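Local coordinates for tegumental protein 20.8 kDa (Clonorchis sinensis, PDB 5X2D) that probably binds calcium as a whole tegumental-allergen-like protein, the part given being its dynein light chain-like domain, paired here as two copies, at the interface of chains A and B. Sequence-based numbering; all coordinates share one arbitrary frame. Chains: chain A/B, Tegumental protein 20.8 kDa.

Contact 1: the interface of chains A and B. Residues chain A 69-72, 74; chain B 44, 47, 58-60.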
loop_
_atom_site.group_PDB
_atom_site.type_symbol
_atom_site.label_atom_id
_atom_site.label_comp_id
_atom_site.label_asym_id
_atom_site.label_seq_id
_atom_site.Cartn_x
_atom_site.Cartn_y
_atom_site.Cartn_z
ATOM N N ILE A 69 1.647 -3.137 -7.250
ATOM C CA ILE A 69 2.847 -3.253 -6.403
ATOM C C ILE A 69 3.970 -4.058 -7.046
ATOM O O ILE A 69 3.716 -5.067 -7.688
ATOM C CB ILE A 69 2.554 -3.897 -5.032
ATOM C CG1 ILE A 69 1.325 -3.272 -4.378
ATOM C CG2 ILE A 69 3.752 -3.715 -4.080
ATOM C CD1 ILE A 69 1.267 -3.525 -2.858
ATOM N N THR A 70 5.217 -3.631 -6.840
ATOM C CA THR A 70 6.357 -4.432 -7.271
ATOM C C THR A 70 6.320 -5.737 -6.504
ATOM O O THR A 70 5.741 -5.808 -5.422
ATOM C CB THR A 70 7.709 -3.753 -7.003
ATOM O OG1 THR A 70 7.906 -3.601 -5.592
ATOM C CG2 THR A 70 7.766 -2.407 -7.683
ATOM N N GLN A 71 6.924 -6.779 -7.036
ATOM C CA GLN A 71 6.948 -7.991 -6.257
ATOM C C GLN A 71 8.309 -8.156 -5.593
ATOM O O GLN A 71 9.370 -7.883 -6.167
ATOM C CB GLN A 71 6.574 -9.202 -7.101
ATOM C CG GLN A 71 7.383 -9.381 -8.340
ATOM C CD GLN A 71 6.908 -10.591 -9.134
ATOM O OE1 GLN A 71 6.405 -11.567 -8.566
ATOM N NE2 GLN A 71 7.033 -10.518 -10.450
ATOM N N THR A 72 8.249 -8.531 -4.332
ATOM C CA THR A 72 9.428 -8.535 -3.509
ATOM C C THR A 72 9.180 -9.544 -2.432
ATOM O O THR A 72 8.063 -10.046 -2.309
ATOM C CB THR A 72 9.670 -7.165 -2.877
ATOM O OG1 THR A 72 10.941 -7.166 -2.233
ATOM C CG2 THR A 72 8.594 -6.888 -1.860
ATOM N N VAL A 74 8.029 -10.601 0.901
ATOM C CA VAL A 74 7.230 -10.027 1.964
ATOM C C VAL A 74 7.049 -11.069 3.053
ATOM O O VAL A 74 6.347 -12.086 2.873
ATOM C CB VAL A 74 5.874 -9.534 1.470
ATOM C CG1 VAL A 74 5.054 -9.070 2.629
ATOM C CG2 VAL A 74 6.044 -8.411 0.427
ATOM N N GLU B 44 8.183 -1.764 -11.507
ATOM C CA GLU B 44 9.405 -2.556 -11.491
ATOM C C GLU B 44 10.648 -1.759 -11.903
ATOM O O GLU B 44 11.691 -1.924 -11.272
ATOM C CB GLU B 44 9.248 -3.808 -12.359
ATOM C CG GLU B 44 8.456 -4.909 -11.659
ATOM C CD GLU B 44 9.183 -5.484 -10.442
ATOM O OE1 GLU B 44 10.403 -5.245 -10.297
ATOM O OE2 GLU B 44 8.535 -6.174 -9.622
ATOM N N LYS B 47 11.206 0.507 -8.820
ATOM C CA LYS B 47 11.863 -0.271 -7.787
ATOM C C LYS B 47 13.335 -0.421 -8.150
ATOM O O LYS B 47 14.222 -0.105 -7.349
ATOM C CB LYS B 47 11.207 -1.641 -7.621
ATOM C CG LYS B 47 11.861 -2.511 -6.558
ATOM C CD LYS B 47 11.984 -3.970 -7.036
ATOM C CE LYS B 47 11.831 -4.961 -5.897
ATOM N NZ LYS B 47 12.719 -4.630 -4.756
ATOM N N TRP B 58 13.611 -2.201 -2.415
ATOM C CA TRP B 58 12.528 -1.228 -2.359
ATOM C C TRP B 58 11.193 -1.795 -2.814
ATOM O O TRP B 58 11.151 -2.654 -3.686
ATOM C CB TRP B 58 12.866 -0.031 -3.227
ATOM C CG TRP B 58 13.874 0.864 -2.619
ATOM C CD1 TRP B 58 15.220 0.659 -2.555
ATOM C CD2 TRP B 58 13.632 2.133 -1.997
ATOM N NE1 TRP B 58 15.829 1.718 -1.929
ATOM C CE2 TRP B 58 14.872 2.634 -1.574
ATOM C CE3 TRP B 58 12.476 2.886 -1.754
ATOM C CZ2 TRP B 58 15.000 3.857 -0.923
ATOM C CZ3 TRP B 58 12.604 4.089 -1.111
ATOM C CH2 TRP B 58 13.856 4.573 -0.707
ATOM N N GLN B 59 10.102 -1.310 -2.234
ATOM C CA GLN B 59 8.780 -1.665 -2.713
ATOM C C GLN B 59 8.054 -0.439 -3.215
ATOM O O GLN B 59 7.892 0.529 -2.479
ATOM C CB GLN B 59 7.931 -2.339 -1.644
ATOM C CG GLN B 59 6.826 -3.123 -2.325
ATOM C CD GLN B 59 6.068 -4.051 -1.419
ATOM O OE1 GLN B 59 5.734 -3.698 -0.279
ATOM N NE2 GLN B 59 5.773 -5.253 -1.924
ATOM N N VAL B 60 7.634 -0.470 -4.473
ATOM C CA VAL B 60 6.963 0.669 -5.092
ATOM C C VAL B 60 5.503 0.322 -5.379
ATOM O O VAL B 60 5.208 -0.675 -6.052
ATOM C CB VAL B 60 7.661 1.108 -6.394
ATOM C CG1 VAL B 60 6.869 2.212 -7.079
ATOM C CG2 VAL B 60 9.075 1.569 -6.103
HETATM O O HOH W 1 11.650 -7.262 -8.026
#
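A:Thr70 fits against B:Val60 and B:Lys47, in the angle between strand 58-63 and helix 36-53 of chain B, and its two branches part to serve both. Its hydroxyl OG1 lies between its own backbone N and carbonyl carbon (chi1 64°), turned to the strand, where B:Val60 N reaches it in a weak hydrogen bond of 3.3 Å. The methyl CG2 points toward the helix and rests 3.5 Å from B:Lys47 CB, with B:Val60 CB also in touch. The backbone joins in: A:Thr70 N donates to B:Val60 O at 3.1 Å. One residue on, A:Gln71 N meets B:Glu44 OE2 nearly along the C-O axis at 3.1 Å. The B:Glu44 chain bends at chi2 (-66°) to bring its carboxylate up to the loop backbone. The A:Gln71 side chain slants past it, amide and carboxylate planes 60° apart. The other carboxylate oxygen, OE1, is linked through a water to A:Gln71 O. B:Gln59 instead runs out extended, its amide passing between methyls of chain A: NE2 is 3.3 Å from both A:Ile69 CG2 and A:Thr72 CG2, contacts of packing rather than polar pairing. B:Lys47 folds back within its own chain, and NZ donates to B:Trp58 O at 2.7 Å, tying helix to strand. The site thus lies where the end of strand 66-69 of chain A and its following loop run over strand 58-63 and helix 36-53 of chain B.

Contact 2: the interface of chains A and B. Residues chain A 36, 39-40, 62, 64; chain B 66-68.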
loop_
_atom_site.group_PDB
_atom_site.type_symbol
_atom_site.label_atom_id
_atom_site.label_comp_id
_atom_site.label_asym_id
_atom_site.label_seq_id
_atom_site.Cartn_x
_atom_site.Cartn_y
_atom_site.Cartn_z
ATOM N N SER A 36 -13.793 10.020 5.251
ATOM C CA SER A 36 -12.429 9.781 5.688
ATOM C C SER A 36 -12.335 9.675 7.212
ATOM O O SER A 36 -11.469 8.985 7.729
ATOM C CB SER A 36 -11.505 10.880 5.155
ATOM O OG SER A 36 -11.443 10.834 3.733
ATOM N N LEU A 39 -13.229 6.078 7.653
ATOM C CA LEU A 39 -12.293 5.101 7.112
ATOM C C LEU A 39 -10.968 5.177 7.822
ATOM O O LEU A 39 -10.343 4.155 8.103
ATOM C CB LEU A 39 -12.103 5.338 5.610
ATOM C CG LEU A 39 -13.366 5.120 4.777
ATOM C CD1 LEU A 39 -13.088 5.435 3.341
ATOM C CD2 LEU A 39 -13.854 3.701 4.921
ATOM N N GLY A 40 -10.574 6.413 8.123
ATOM C CA GLY A 40 -9.363 6.709 8.858
ATOM C C GLY A 40 -9.342 5.924 10.147
ATOM O O GLY A 40 -8.333 5.302 10.473
ATOM N N VAL A 62 -6.683 0.545 3.159
ATOM C CA VAL A 62 -7.917 0.442 2.393
ATOM C C VAL A 62 -7.838 1.317 1.142
ATOM O O VAL A 62 -7.419 2.469 1.217
ATOM C CB VAL A 62 -9.138 0.853 3.248
ATOM C CG1 VAL A 62 -10.438 0.634 2.483
ATOM C CG2 VAL A 62 -9.141 0.084 4.573
ATOM N N ASP A 64 -9.827 2.730 -2.545
ATOM C CA ASP A 64 -10.961 2.917 -3.448
ATOM C C ASP A 64 -10.352 3.214 -4.811
ATOM O O ASP A 64 -10.051 4.359 -5.130
ATOM C CB ASP A 64 -11.798 4.100 -2.937
ATOM C CG ASP A 64 -13.277 4.020 -3.299
ATOM O OD1 ASP A 64 -13.635 3.684 -4.453
ATOM O OD2 ASP A 64 -14.092 4.321 -2.399
ATOM N N SER B 66 -8.161 6.627 -4.090
ATOM C CA SER B 66 -8.005 7.239 -2.772
ATOM C C SER B 66 -7.789 6.150 -1.715
ATOM O O SER B 66 -8.374 5.083 -1.820
ATOM C CB SER B 66 -9.237 8.077 -2.434
ATOM O OG SER B 66 -9.344 8.302 -1.040
ATOM N N TYR B 67 -6.981 6.412 -0.687
ATOM C CA TYR B 67 -6.649 5.348 0.265
ATOM C C TYR B 67 -6.464 5.796 1.708
ATOM O O TYR B 67 -6.264 6.969 1.982
ATOM C CB TYR B 67 -5.397 4.616 -0.210
ATOM C CG TYR B 67 -4.111 5.406 -0.155
ATOM C CD1 TYR B 67 -3.373 5.493 1.035
ATOM C CD2 TYR B 67 -3.593 6.014 -1.294
ATOM C CE1 TYR B 67 -2.186 6.185 1.093
ATOM C CE2 TYR B 67 -2.396 6.712 -1.247
ATOM C CZ TYR B 67 -1.700 6.786 -0.044
ATOM O OH TYR B 67 -0.517 7.467 0.040
ATOM N N TRP B 68 -6.561 4.837 2.624
ATOM C CA TRP B 68 -6.429 5.094 4.055
ATOM C C TRP B 68 -5.523 4.081 4.767
ATOM O O TRP B 68 -5.893 2.919 4.884
ATOM C CB TRP B 68 -7.828 5.077 4.705
ATOM C CG TRP B 68 -8.725 6.201 4.291
ATOM C CD1 TRP B 68 -8.939 7.354 4.970
ATOM C CD2 TRP B 68 -9.527 6.277 3.112
ATOM N NE1 TRP B 68 -9.819 8.155 4.286
ATOM C CE2 TRP B 68 -10.196 7.512 3.135
ATOM C CE3 TRP B 68 -9.751 5.416 2.029
ATOM C CZ2 TRP B 68 -11.071 7.913 2.130
ATOM C CZ3 TRP B 68 -10.620 5.820 1.018
ATOM C CH2 TRP B 68 -11.268 7.051 1.078
#
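B:Trp68 lays its indole against helix 36-54 of chain A, beside antiparallel strand pairing of the kind seen in dynein light chain dimers, which this assembly may share. One indole face is the closely packed part: A:Leu39 covers both rings, and B:Trp68 hides 86 Å² against chain A. Methyl CD1 of A:Leu39 stands over the six-membered ring, 3.2 Å from its centroid, while CB covers the five-membered ring at 3.6 Å. The indole is placed there with CG anti to the carbonyl carbon (chi1 -67°) and its plane turned across the strand (chi2 -98°). At the pyrrole side the approach changes from face to edge: A:Ser36 CB lies in the ring plane. Its hydroxyl OG is 3.2 Å from B:Trp68 NE1, so the indole N-H can donate to it, but in a bent bond, because the N-H points more nearly at CB. The backbone N of A:Gly40 comes alongside B:Trp68 CD1, at 3.7 Å. Along the strands, backbone bonds run in both directions: B:Trp68 N gives to A:Val62 O at 2.9 Å, and A:Val62 N returns one to B:Trp68 O. Toward A:Asp64 the contact is looser, with little side-chain packing. A:Asp64 N and B:Ser66 O still form a nearly straight bond of 175° at the hydrogen, but B:Ser66 N reaches A:Asp64 O from above the carbonyl plane. B:Tyr67 points its phenol away from chain A and buries no surface against it.

The C-alpha centres of contact 1 and contact 2 lie about 21 Å apart, yet both use the same elements with the chains exchanged: strand 66-69 and what follows it from one copy, strand 58-63 and the long helix starting at residue 36 from the other. Contact 2 takes the strand itself, contact 1 its last residue and the loop beyond. Because the interface is two-fold symmetric, each has a twin, so every copy both gives strand 66-69 and receives it. That reciprocal exchange fits a dynein light chain-like dimer, although the coordinates alone do not establish the state of the full-length protein.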